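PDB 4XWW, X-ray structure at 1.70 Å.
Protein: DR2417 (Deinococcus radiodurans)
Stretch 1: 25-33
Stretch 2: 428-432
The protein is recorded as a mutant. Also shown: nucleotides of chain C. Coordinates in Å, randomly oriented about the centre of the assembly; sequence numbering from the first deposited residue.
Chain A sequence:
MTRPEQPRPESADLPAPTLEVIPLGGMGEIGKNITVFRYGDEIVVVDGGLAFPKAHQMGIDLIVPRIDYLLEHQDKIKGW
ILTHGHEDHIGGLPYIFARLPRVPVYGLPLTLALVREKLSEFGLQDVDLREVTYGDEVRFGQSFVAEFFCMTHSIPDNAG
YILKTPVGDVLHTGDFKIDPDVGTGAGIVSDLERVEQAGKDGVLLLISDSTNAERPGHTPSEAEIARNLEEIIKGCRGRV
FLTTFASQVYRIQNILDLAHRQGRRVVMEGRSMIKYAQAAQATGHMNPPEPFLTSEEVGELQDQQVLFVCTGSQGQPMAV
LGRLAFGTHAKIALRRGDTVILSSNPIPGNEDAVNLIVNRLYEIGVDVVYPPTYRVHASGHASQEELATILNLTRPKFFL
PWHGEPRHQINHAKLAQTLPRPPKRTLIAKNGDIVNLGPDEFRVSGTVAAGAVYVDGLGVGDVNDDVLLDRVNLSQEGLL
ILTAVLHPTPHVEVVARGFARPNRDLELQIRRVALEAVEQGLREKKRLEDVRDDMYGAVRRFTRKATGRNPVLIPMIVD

Stretch 1 (25-33) GGMGEIGKN
Stretch 2 (428-432) IAKNG

This is a small, mainly polar contact in which the side-chain amide of Asn431 bridges the backbone and a carboxylate of a glycine-rich loop, with one apolar touch beside it. The two stretches lie in one chain, about 400 residues apart in sequence, and bury 266 Å² between them, both sides summed. Gly25 CA lies 5.4 Å from Asn431 CA, and Met27 CA lies 5.3 Å from Lys430 CA. As stretch 1 advances from Gly25 to Met27, its partners therefore step backward along stretch 2.

Asn431 has phi/psi -55/139, chi1 -63° (m) and chi2 -28°. Its CA-to-CB bond points sideways, but the amide end reaches the loop. Met27 N donates to Asn431 OD1 at 3.0 Å. Asn431 ND2 donates to Glu29 OE2, also at 3.0 Å. The amide thus uses both its acceptor and its donor. Gly25 CA packs 3.3 Å from Asn431 OD1.

Glu29 (chi1 63°, p; chi2 t) brings its carboxylate back to the backbone of its own loop. Gly26 N donates to Glu29 OE2 at 2.9 Å, nearly linear at 177°. Lys32 NZ forms a salt bridge with Glu29 OE2 at 2.8 Å, its side chain following p, t, t, p. OE2 therefore gathers three donors, and the charge of Lys32 balances that of the carboxylate.

Gly26 has phi/psi 94/-4. A side chain there would jam against the preceding carbonyl, and an ideal CB would lie 2.1 Å from Asn33 OD1. Gly28, at 72/16, also has positive phi.

The CA-to-CB bond of Met27 (-101/132; chi m, m, t) points toward stretch 2. Its CE meets Ala429 CB at 4.0 Å, an apolar contact. A water links the backbones, donating to Met27 O at 2.8 Å and accepting from Asn431 N at 2.9 Å. The CA-to-CB bond of Lys430 points away from stretch 1.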

# COMPACT_ATOMS: atom_id res chain seq x y z
N GLY A 25 -24.19 -1.74 4.43
CA GLY A 25 -22.82 -1.33 4.18
C GLY A 25 -22.18 -1.03 5.51
O GLY A 25 -22.88 -0.72 6.46
N GLY A 26 -20.86 -1.11 5.57
CA GLY A 26 -20.12 -0.79 6.79
C GLY A 26 -19.80 -1.96 7.70
O GLY A 26 -19.10 -1.80 8.70
N MET A 27 -20.29 -3.14 7.35
CA MET A 27 -19.96 -4.37 8.07
C MET A 27 -18.90 -5.15 7.28
O MET A 27 -19.05 -5.33 6.08
CB MET A 27 -21.19 -5.24 8.27
CG MET A 27 -22.16 -4.77 9.36
SD MET A 27 -21.49 -4.92 11.02
CE MET A 27 -22.99 -4.59 11.98
N GLY A 28 -17.85 -5.60 7.95
CA GLY A 28 -16.82 -6.35 7.24
C GLY A 28 -15.97 -5.47 6.33
O GLY A 28 -15.25 -5.96 5.44
N GLU A 29 -16.07 -4.17 6.57
CA GLU A 29 -15.32 -3.16 5.82
C GLU A 29 -15.30 -1.88 6.64
O GLU A 29 -16.10 -1.71 7.57
CB GLU A 29 -15.98 -2.87 4.47
CG GLU A 29 -17.39 -2.27 4.63
CD GLU A 29 -18.07 -1.99 3.31
OE1 GLU A 29 -17.37 -1.85 2.29
OE2 GLU A 29 -19.32 -1.91 3.29
N ILE A 30 -14.41 -0.98 6.27
CA ILE A 30 -14.44 0.36 6.78
C ILE A 30 -14.84 1.28 5.62
O ILE A 30 -14.04 1.54 4.72
CB ILE A 30 -13.11 0.76 7.38
CG1 ILE A 30 -12.81 -0.16 8.57
CG2 ILE A 30 -13.15 2.23 7.80
CD1 ILE A 30 -11.52 0.12 9.27
N GLY A 31 -16.08 1.75 5.64
CA GLY A 31 -16.63 2.55 4.56
C GLY A 31 -18.08 2.25 4.22
O GLY A 31 -18.63 1.21 4.62
N LYS A 32 -18.66 3.17 3.45
CA LYS A 32 -20.07 3.19 3.01
C LYS A 32 -21.06 2.62 4.03
O LYS A 32 -21.86 1.73 3.72
CB LYS A 32 -20.25 2.48 1.65
CG LYS A 32 -19.81 1.01 1.53
CD LYS A 32 -19.96 0.55 0.05
CE LYS A 32 -19.31 -0.81 -0.23
NZ LYS A 32 -19.98 -1.90 0.55
N ASN A 33 -21.02 3.18 5.23
CA ASN A 33 -21.92 2.78 6.29
C ASN A 33 -23.37 3.07 5.98
O ASN A 33 -23.72 4.19 5.56
CB ASN A 33 -21.49 3.48 7.58
CG ASN A 33 -20.12 3.00 8.05
OD1 ASN A 33 -20.01 1.91 8.58
ND2 ASN A 33 -19.09 3.78 7.82
N ILE A 428 -20.84 -11.80 14.14
CA ILE A 428 -20.01 -11.06 13.20
C ILE A 428 -20.83 -10.87 11.92
O ILE A 428 -20.93 -11.78 11.10
CB ILE A 428 -18.66 -11.78 12.88
CG1 ILE A 428 -17.88 -12.17 14.15
CG2 ILE A 428 -17.81 -10.90 11.97
CD1 ILE A 428 -17.42 -11.00 14.99
N ALA A 429 -21.47 -9.71 11.78
CA ALA A 429 -22.37 -9.52 10.65
C ALA A 429 -21.61 -9.17 9.36
O ALA A 429 -20.50 -8.62 9.39
CB ALA A 429 -23.43 -8.45 10.96
N LYS A 430 -22.24 -9.56 8.26
CA LYS A 430 -21.82 -9.21 6.90
C LYS A 430 -22.87 -8.31 6.30
O LYS A 430 -24.03 -8.40 6.70
CB LYS A 430 -21.68 -10.47 6.03
CG LYS A 430 -20.66 -11.47 6.53
CD LYS A 430 -20.59 -12.65 5.56
CE LYS A 430 -20.17 -13.93 6.26
NZ LYS A 430 -21.27 -14.48 7.11
N ASN A 431 -22.49 -7.45 5.36
CA ASN A 431 -23.49 -6.68 4.62
C ASN A 431 -24.51 -7.62 3.98
O ASN A 431 -24.14 -8.66 3.43
CB ASN A 431 -22.85 -5.82 3.54
CG ASN A 431 -21.92 -4.79 4.10
OD1 ASN A 431 -22.09 -4.34 5.24
ND2 ASN A 431 -20.93 -4.40 3.32
N GLY A 432 -25.79 -7.24 4.04
CA GLY A 432 -26.87 -8.05 3.52
C GLY A 432 -27.45 -9.03 4.53
O GLY A 432 -28.52 -9.60 4.29
P U C 2 -7.76 7.72 12.27
OP1 U C 2 -8.59 8.94 12.41
OP2 U C 2 -7.78 6.69 13.32
O5' U C 2 -8.11 6.98 10.90
C5' U C 2 -8.23 7.70 9.67
C4' U C 2 -9.33 7.10 8.82
O4' U C 2 -8.90 5.82 8.27
C3' U C 2 -10.65 6.82 9.54
O3' U C 2 -11.72 7.17 8.68
C2' U C 2 -10.64 5.30 9.71
O2' U C 2 -11.93 4.75 9.80
C1' U C 2 -9.93 4.88 8.42
N1 U C 2 -9.35 3.54 8.47
C2 U C 2 -9.49 2.74 7.35
O2 U C 2 -10.07 3.10 6.34
N3 U C 2 -8.93 1.49 7.46
C4 U C 2 -8.25 0.97 8.54
O4 U C 2 -7.80 -0.17 8.48
C5 U C 2 -8.14 1.86 9.65
C6 U C 2 -8.68 3.08 9.58
O HOH W 1 -19.68 -7.52 4.52